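Long-range contacts in peroxisomal membrane protein PEX15 (Saccharomyces cerevisiae, PDB 5VXV), which docks the PEX1-PEX6 AAA ATPase on the peroxisomal membrane, this chain being an all-helical part of its predicted cytoplasmic region: residues F45-C49 with I66-F70; T80-L85 with K96-C100; N169-A173 with E197-L201. One frame throughout, in Å; residues are numbered along the deposited sequence.

Three contacts follow one another along this helical chain; none nests in or crosses another. Contact 1 comes first. It closes the loop between helices 39-51 and 60-70, where the two segments run at roughly a right angle. Contact 2 closes the next, shorter loop, where helix 91-108 folds back along helix 75-86. The two sites lie side by side, and F70 touches both C100 and F97, so their side chains form one continuous core. Contact 3 lies on the other side of the chain's centre from contact 1, its centre about 30 Å from that of contact 1. It closes a longer excursion that includes helix 181-187, joining helix 168-177 to the C-terminal helix 196-217.

Contact 1. Residues F45-C49 with I66-F70; sequences FVSAC and ILNIF
F45 reaches across to I66, I69 and F70 with the far end of its ring. Its CG stands anti to the backbone N (chi1 175°), which carries the ring out toward helix 60-70. Ring atom CE2 lies 3.6 Å from CE2 of F70. The two side chains come from opposite directions, and their ring planes are nearly parallel, at 3°. The rings are slid far apart, with centroids 5.6 Å from each other, so they overlap little. I69 fills in beside them on the same side of the F70 ring as F45. Its CG2 sits over the centre of that ring and lies 3.8 Å from CE2 of F45. I66 meets F45 differently: its CG1 comes to the ring edge, 4.0 Å from CE1.

Helices 39-51 and 60-70 are consecutive in this all-helical fold and pack nearly crosswise. The axes of the two segments run at 105°, 12.3 Å apart, so side chains rather than backbones bridge the gap. L21 and M24 of helix 17-27 also pack on F45.

C49 follows one turn later, and its N donates to F45 O. Its SG approaches the edge of the F70 ring, 3.9 Å from CE2, in a sulfur-aromatic contact. The same sulfur stands over the rim of one face of the F45 ring. It also lies 4.3 Å from I66 CD1.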
loop_
_atom_site.group_PDB
_atom_site.type_symbol
_atom_site.label_atom_id
_atom_site.label_comp_id
_atom_site.label_asym_id
_atom_site.label_seq_id
_atom_site.Cartn_x
_atom_site.Cartn_y
_atom_site.Cartn_z
ATOM N N PHE A 45 -0.876 -11.248 -8.556
ATOM C CA PHE A 45 -0.968 -11.538 -7.131
ATOM C C PHE A 45 -1.225 -10.270 -6.325
ATOM O O PHE A 45 -2.117 -10.233 -5.471
ATOM C CB PHE A 45 0.311 -12.228 -6.662
ATOM C CG PHE A 45 0.358 -12.462 -5.185
ATOM C CD1 PHE A 45 -0.439 -13.431 -4.602
ATOM C CD2 PHE A 45 1.198 -11.713 -4.377
ATOM C CE1 PHE A 45 -0.400 -13.653 -3.244
ATOM C CE2 PHE A 45 1.243 -11.931 -3.016
ATOM C CZ PHE A 45 0.444 -12.900 -2.448
ATOM N N VAL A 46 -0.453 -9.213 -6.588
ATOM C CA VAL A 46 -0.617 -7.967 -5.841
ATOM C C VAL A 46 -1.987 -7.357 -6.110
ATOM O O VAL A 46 -2.657 -6.867 -5.192
ATOM C CB VAL A 46 0.520 -6.988 -6.190
ATOM C CG1 VAL A 46 0.301 -5.636 -5.519
ATOM C CG2 VAL A 46 1.860 -7.566 -5.767
ATOM N N SER A 47 -2.430 -7.374 -7.369
ATOM C CA SER A 47 -3.726 -6.790 -7.697
ATOM C C SER A 47 -4.863 -7.553 -7.029
ATOM O O SER A 47 -5.821 -6.943 -6.537
ATOM C CB SER A 47 -3.922 -6.759 -9.212
ATOM O OG SER A 47 -3.083 -5.785 -9.806
ATOM N N ALA A 48 -4.778 -8.883 -7.002
ATOM C CA ALA A 48 -5.821 -9.678 -6.363
ATOM C C ALA A 48 -5.841 -9.440 -4.858
ATOM O O ALA A 48 -6.908 -9.247 -4.263
ATOM C CB ALA A 48 -5.616 -11.161 -6.676
ATOM N N CYS A 49 -4.667 -9.442 -4.224
ATOM C CA CYS A 49 -4.610 -9.212 -2.784
ATOM C C CYS A 49 -5.122 -7.829 -2.414
ATOM O O CYS A 49 -5.704 -7.654 -1.337
ATOM C CB CYS A 49 -3.180 -9.400 -2.279
ATOM S SG CYS A 49 -2.659 -11.126 -2.242
ATOM N N ILE A 66 0.459 -15.832 1.524
ATOM C CA ILE A 66 0.267 -14.386 1.440
ATOM C C ILE A 66 1.078 -13.685 2.523
ATOM O O ILE A 66 1.794 -12.712 2.257
ATOM C CB ILE A 66 -1.229 -14.034 1.542
ATOM C CG1 ILE A 66 -1.983 -14.574 0.325
ATOM C CG2 ILE A 66 -1.423 -12.519 1.661
ATOM C CD1 ILE A 66 -3.489 -14.416 0.409
ATOM N N LEU A 67 0.979 -14.173 3.764
ATOM C CA LEU A 67 1.667 -13.525 4.876
ATOM C C LEU A 67 3.173 -13.478 4.658
ATOM O O LEU A 67 3.832 -12.526 5.090
ATOM C CB LEU A 67 1.345 -14.244 6.187
ATOM C CG LEU A 67 -0.067 -14.033 6.738
ATOM C CD1 LEU A 67 -0.307 -14.915 7.954
ATOM C CD2 LEU A 67 -0.297 -12.574 7.091
ATOM N N ASN A 68 3.736 -14.488 3.991
ATOM C CA ASN A 68 5.172 -14.485 3.738
ATOM C C ASN A 68 5.572 -13.337 2.821
ATOM O O ASN A 68 6.686 -12.813 2.933
ATOM C CB ASN A 68 5.598 -15.821 3.134
ATOM C CG ASN A 68 7.032 -16.177 3.464
ATOM N N ILE A 69 4.680 -12.923 1.919
ATOM C CA ILE A 69 5.023 -11.867 0.972
ATOM C C ILE A 69 4.856 -10.479 1.588
ATOM O O ILE A 69 5.548 -9.539 1.181
ATOM C CB ILE A 69 4.176 -11.998 -0.307
ATOM C CG1 ILE A 69 4.345 -13.386 -0.938
ATOM C CG2 ILE A 69 4.542 -10.911 -1.314
ATOM C CD1 ILE A 69 5.779 -13.760 -1.285
ATOM N N PHE A 70 3.948 -10.313 2.554
ATOM C CA PHE A 70 3.598 -8.985 3.053
ATOM C C PHE A 70 3.920 -8.780 4.530
ATOM O O PHE A 70 3.548 -7.741 5.090
ATOM C CB PHE A 70 2.112 -8.702 2.807
ATOM C CG PHE A 70 1.727 -8.715 1.353
ATOM C CD1 PHE A 70 2.329 -7.847 0.455
ATOM C CD2 PHE A 70 0.762 -9.585 0.888
ATOM C CE1 PHE A 70 1.980 -7.853 -0.878
ATOM C CE2 PHE A 70 0.409 -9.600 -0.446
ATOM C CZ PHE A 70 1.018 -8.729 -1.331
#

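Contact 2. Residues T80-L85 with K96-C100; sequences TRKIIL and KFFRC
F97 sits as a knob in a hole formed by T80, R81, I84 and L85. The packing across this contact is apolar, with no hydrogen bond between the segments. CG of F97 is anti to the backbone N (chi1 175°), which carries the ring in among these four side chains. I84 has two conformers; in one of them CD1 lies 3.6 Å from F97 CD1, so this touch is less certain than the others. T80 CG2 lies 4.0 Å from F97 CE1. L85 CD1 is looser, 4.3 Å from F97 CD2. The other methyl of L85, CD2, meets F98 CZ at 4.1 Å, so L85 reaches both phenylalanines. With an alanine in place of F97, the hole between these four side chains would probably be left unfilled, and the methylenes of R81 would probably lose the ring they lie against.

The polar residues offer carbon to the ring. R81 crosses F97 at about a right angle, and its CG lies 3.7 Å from F97 CE2. Its chain bends at chi3 (67°), and NH1 hydrogen-bonds to L72 O. T80 divides its branches: CG2 faces F97, while OG1 hydrogen-bonds to Q76 O one turn earlier.

The two helices form an antiparallel hairpin. Their local axes are 11.3 Å apart, with directions at 149°. Helix 39-51 flanks the pair, with V46 against I84 and D50 in a salt bridge to R99, while I125 and M126 of helix 112-136 and L149 of helix 143-161 pack on F98.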
loop_
_atom_site.group_PDB
_atom_site.type_symbol
_atom_site.label_atom_id
_atom_site.label_comp_id
_atom_site.label_asym_id
_atom_site.label_seq_id
_atom_site.Cartn_x
_atom_site.Cartn_y
_atom_site.Cartn_z
ATOM N N THR A 80 10.563 -9.204 -2.272
ATOM C CA THR A 80 9.454 -8.672 -3.057
ATOM C C THR A 80 9.463 -7.151 -3.037
ATOM O O THR A 80 9.235 -6.505 -4.067
ATOM C CB THR A 80 8.121 -9.201 -2.522
ATOM O OG1 THR A 80 8.134 -10.631 -2.528
ATOM C CG2 THR A 80 6.957 -8.708 -3.382
ATOM N N ARG A 81 9.730 -6.565 -1.868
ATOM C CA ARG A 81 9.799 -5.113 -1.748
ATOM C C ARG A 81 10.864 -4.538 -2.674
ATOM O O ARG A 81 10.631 -3.525 -3.346
ATOM C CB ARG A 81 10.074 -4.735 -0.289
ATOM C CG ARG A 81 9.489 -3.405 0.138
ATOM C CD ARG A 81 9.204 -3.360 1.635
ATOM N NE ARG A 81 10.416 -3.394 2.454
ATOM C CZ ARG A 81 10.721 -4.338 3.346
ATOM N NH1 ARG A 81 9.914 -5.369 3.566
ATOM N NH2 ARG A 81 11.851 -4.247 4.033
ATOM N N LYS A 82 12.035 -5.180 -2.738
ATOM C CA LYS A 82 13.090 -4.707 -3.628
ATOM C C LYS A 82 12.630 -4.706 -5.081
ATOM O O LYS A 82 12.980 -3.803 -5.848
ATOM C CB LYS A 82 14.342 -5.568 -3.462
ATOM C CG LYS A 82 15.037 -5.399 -2.120
ATOM C CD LYS A 82 16.306 -6.232 -2.034
ATOM C CE LYS A 82 17.011 -6.036 -0.700
ATOM N N ILE A 83 11.845 -5.711 -5.478
ATOM C CA ILE A 83 11.362 -5.780 -6.855
ATOM C C ILE A 83 10.335 -4.687 -7.115
ATOM O O ILE A 83 10.411 -3.966 -8.117
ATOM C CB ILE A 83 10.773 -7.172 -7.148
ATOM C CG1 ILE A 83 11.860 -8.245 -7.063
ATOM C CG2 ILE A 83 10.103 -7.195 -8.527
ATOM C CD1 ILE A 83 11.325 -9.665 -7.103
ATOM N N ILE A 84 9.355 -4.553 -6.223
ATOM C CA ILE A 84 8.249 -3.633 -6.468
ATOM C C ILE A 84 8.702 -2.190 -6.286
ATOM O O ILE A 84 8.464 -1.335 -7.146
ATOM C CB ILE A 84 7.054 -3.986 -5.565
ATOM C CG1 ILE A 84 6.467 -5.330 -6.010
ATOM C CG2 ILE A 84 5.986 -2.896 -5.624
ATOM C CD1 ILE A 84 5.329 -5.848 -5.158
ATOM N N LEU A 85 9.360 -1.890 -5.164
ATOM C CA LEU A 85 9.856 -0.533 -4.959
ATOM C C LEU A 85 10.968 -0.181 -5.939
ATOM O O LEU A 85 11.253 1.006 -6.138
ATOM C CB LEU A 85 10.350 -0.353 -3.521
ATOM C CG LEU A 85 9.284 -0.028 -2.469
ATOM C CD1 LEU A 85 8.209 -1.101 -2.393
ATOM C CD2 LEU A 85 9.940 0.179 -1.108
ATOM N N LYS A 96 -0.332 -0.354 -4.013
ATOM C CA LYS A 96 -1.042 -1.594 -3.712
ATOM C C LYS A 96 -0.248 -2.456 -2.738
ATOM O O LYS A 96 -0.813 -3.016 -1.792
ATOM C CB LYS A 96 -1.327 -2.378 -4.996
ATOM C CG LYS A 96 -2.370 -1.752 -5.910
ATOM C CD LYS A 96 -2.733 -2.677 -7.063
ATOM C CE LYS A 96 -3.749 -2.022 -7.987
ATOM N NZ LYS A 96 -4.203 -2.924 -9.088
ATOM N N PHE A 97 1.064 -2.581 -2.957
ATOM C CA PHE A 97 1.893 -3.381 -2.064
ATOM C C PHE A 97 1.827 -2.855 -0.635
ATOM O O PHE A 97 1.640 -3.626 0.314
ATOM C CB PHE A 97 3.337 -3.399 -2.568
ATOM C CG PHE A 97 4.289 -4.096 -1.641
ATOM C CD1 PHE A 97 4.467 -5.469 -1.710
ATOM C CD2 PHE A 97 5.000 -3.380 -0.693
ATOM C CE1 PHE A 97 5.337 -6.109 -0.849
ATOM C CE2 PHE A 97 5.872 -4.016 0.169
ATOM C CZ PHE A 97 6.039 -5.382 0.091
ATOM N N PHE A 98 1.977 -1.539 -0.459
ATOM C CA PHE A 98 1.902 -0.975 0.885
ATOM C C PHE A 98 0.543 -1.250 1.519
ATOM O O PHE A 98 0.459 -1.580 2.708
ATOM C CB PHE A 98 2.192 0.530 0.852
ATOM C CG PHE A 98 3.649 0.877 0.645
ATOM C CD1 PHE A 98 4.650 0.153 1.273
ATOM C CD2 PHE A 98 4.015 1.930 -0.179
ATOM C CE1 PHE A 98 5.984 0.473 1.086
ATOM C CE2 PHE A 98 5.349 2.254 -0.369
ATOM C CZ PHE A 98 6.332 1.523 0.266
ATOM N N ARG A 99 -0.536 -1.140 0.741
ATOM C CA ARG A 99 -1.859 -1.421 1.293
ATOM C C ARG A 99 -1.968 -2.876 1.737
ATOM O O ARG A 99 -2.638 -3.181 2.731
ATOM C CB ARG A 99 -2.945 -1.084 0.274
ATOM C CG ARG A 99 -3.166 0.410 0.084
ATOM C CD ARG A 99 -4.503 0.703 -0.587
ATOM N NE ARG A 99 -4.534 0.262 -1.980
ATOM C CZ ARG A 99 -4.261 1.032 -3.029
ATOM N NH1 ARG A 99 -3.930 2.308 -2.870
ATOM N NH2 ARG A 99 -4.320 0.523 -4.250
ATOM N N CYS A 100 -1.312 -3.791 1.017
ATOM C CA CYS A 100 -1.328 -5.195 1.418
ATOM C C CYS A 100 -0.563 -5.406 2.720
ATOM O O CYS A 100 -0.994 -6.184 3.579
ATOM C CB CYS A 100 -0.751 -6.068 0.305
ATOM S SG CYS A 100 -1.809 -6.179 -1.157
#

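Contact 3. Residues N169-A173 with E197-L201; sequences NMYWA and EDAIL
Y171 donates its OH to OE2 of E197 across a short 2.6 Å hydrogen bond. The bond uses the anti lone pair of OE2, the one facing away from OE1. OE2 lies near the plane of the tyrosine ring, while the carboxylate plane is turned 80° to it. With CG anti to the backbone N (chi1 178°), the ring of Y171 extends between E197, I200 and L201. E197 is extended beyond CG and lays its chain across the phenol end, with CG 3.3 Å from Y171 OH.

Two aliphatic side chains hold the ring nearer its base. I200 CG2 lies 3.8 Å from Y171 CD1, and L201 CD2 lies 3.9 Å from Y171 CD2. L201 also serves W172: its CD1 is 3.9 Å from W172 CZ2. The tryptophan brings its edge toward the same carboxylate, with CH2 3.8 Å from E197 OE1. The neighbouring Y171 puts CD2 over the rim of one indole face.

Outside this shell, OE2 has a second hydrogen-bond partner in S182 OG. Together, the hydroxyls of Y171 and S182 satisfy this buried oxygen and would probably stabilise the negative charge. L185 of helix 181-187 packs on Y171, E197 and I200, and is joined to E197 by backbone hydrogen bonding. I150 and I154 of helix 143-161 also pack on I200.

The local axes run 11.2 Å apart at 143°. This is roughly antiparallel helix packing in an all-alpha fold, with a buried tyrosine-glutamate hydrogen bond set in an otherwise largely apolar interface.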
loop_
_atom_site.group_PDB
_atom_site.type_symbol
_atom_site.label_atom_id
_atom_site.label_comp_id
_atom_site.label_asym_id
_atom_site.label_seq_id
_atom_site.Cartn_x
_atom_site.Cartn_y
_atom_site.Cartn_z
ATOM N N ASN A 169 -1.629 18.318 11.365
ATOM C CA ASN A 169 -0.301 18.207 11.960
ATOM C C ASN A 169 0.418 16.937 11.531
ATOM O O ASN A 169 1.649 16.872 11.627
ATOM C CB ASN A 169 -0.409 18.263 13.483
ATOM C CG ASN A 169 -0.977 19.581 13.976
HETATM N N MSE A 170 -0.311 15.931 11.063
HETATM C CA MSE A 170 0.316 14.718 10.561
HETATM C C MSE A 170 1.076 15.004 9.271
HETATM O O MSE A 170 2.156 14.457 9.038
HETATM C CB MSE A 170 -0.729 13.639 10.321
HETATM C CG MSE A 170 -1.427 13.187 11.579
HETATM SE SE MSE A 170 -2.909 12.020 11.161
HETATM C CE MSE A 170 -3.090 11.135 12.890
ATOM N N TYR A 171 0.498 15.861 8.429
ATOM C CA TYR A 171 1.180 16.250 7.201
ATOM C C TYR A 171 2.404 17.101 7.511
ATOM O O TYR A 171 3.499 16.841 7.002
ATOM C CB TYR A 171 0.227 17.003 6.274
ATOM C CG TYR A 171 0.906 17.478 5.011
ATOM C CD1 TYR A 171 1.173 16.596 3.974
ATOM C CD2 TYR A 171 1.289 18.802 4.859
ATOM C CE1 TYR A 171 1.801 17.020 2.822
ATOM C CE2 TYR A 171 1.919 19.236 3.710
ATOM C CZ TYR A 171 2.171 18.341 2.694
ATOM O OH TYR A 171 2.796 18.768 1.547
ATOM N N TRP A 172 2.241 18.120 8.357
ATOM C CA TRP A 172 3.370 18.983 8.680
ATOM C C TRP A 172 4.467 18.215 9.403
ATOM O O TRP A 172 5.654 18.490 9.197
ATOM C CB TRP A 172 2.896 20.174 9.514
ATOM C CG TRP A 172 1.831 20.979 8.828
ATOM C CD1 TRP A 172 0.582 21.265 9.302
ATOM C CD2 TRP A 172 1.917 21.590 7.535
ATOM N NE1 TRP A 172 -0.110 22.021 8.386
ATOM C CE2 TRP A 172 0.687 22.234 7.292
ATOM C CE3 TRP A 172 2.918 21.658 6.558
ATOM C CZ2 TRP A 172 0.431 22.935 6.114
ATOM C CZ3 TRP A 172 2.663 22.359 5.391
ATOM C CH2 TRP A 172 1.429 22.987 5.179
ATOM N N ALA A 173 4.097 17.237 10.236
ATOM C CA ALA A 173 5.106 16.425 10.911
ATOM C C ALA A 173 5.922 15.620 9.909
ATOM O O ALA A 173 7.153 15.554 10.009
ATOM C CB ALA A 173 4.443 15.496 11.928
ATOM N N GLU A 197 0.119 19.274 -2.431
ATOM C CA GLU A 197 -0.027 19.700 -1.044
ATOM C C GLU A 197 -1.429 20.233 -0.785
ATOM O O GLU A 197 -2.061 19.877 0.216
ATOM C CB GLU A 197 1.019 20.759 -0.697
ATOM C CG GLU A 197 0.871 21.290 0.724
ATOM C CD GLU A 197 2.100 22.024 1.212
ATOM O OE1 GLU A 197 2.022 23.255 1.408
ATOM O OE2 GLU A 197 3.146 21.368 1.398
ATOM N N ASP A 198 -1.928 21.095 -1.676
ATOM C CA ASP A 198 -3.291 21.602 -1.540
ATOM C C ASP A 198 -4.286 20.454 -1.436
ATOM O O ASP A 198 -5.162 20.447 -0.562
ATOM C CB ASP A 198 -3.648 22.499 -2.728
ATOM C CG ASP A 198 -2.770 23.734 -2.827
ATOM O OD1 ASP A 198 -2.241 24.186 -1.788
ATOM O OD2 ASP A 198 -2.618 24.259 -3.954
ATOM N N ALA A 199 -4.158 19.464 -2.320
ATOM C CA ALA A 199 -5.119 18.368 -2.356
ATOM C C ALA A 199 -5.059 17.532 -1.084
ATOM O O ALA A 199 -6.101 17.139 -0.547
ATOM C CB ALA A 199 -4.865 17.495 -3.583
ATOM N N ILE A 200 -3.853 17.241 -0.590
ATOM C CA ILE A 200 -3.720 16.431 0.618
ATOM C C ILE A 200 -4.353 17.146 1.804
ATOM O O ILE A 200 -5.089 16.545 2.596
ATOM C CB ILE A 200 -2.240 16.100 0.881
ATOM C CG1 ILE A 200 -1.716 15.166 -0.211
ATOM C CG2 ILE A 200 -2.054 15.461 2.258
ATOM C CD1 ILE A 200 -0.216 14.992 -0.204
ATOM N N LEU A 201 -4.069 18.441 1.955
ATOM C CA LEU A 201 -4.643 19.185 3.072
ATOM C C LEU A 201 -6.162 19.235 2.974
ATOM O O LEU A 201 -6.859 19.131 3.991
ATOM C CB LEU A 201 -4.049 20.593 3.125
ATOM C CG LEU A 201 -2.558 20.635 3.470
ATOM C CD1 LEU A 201 -1.965 21.996 3.143
ATOM C CD2 LEU A 201 -2.333 20.295 4.938
#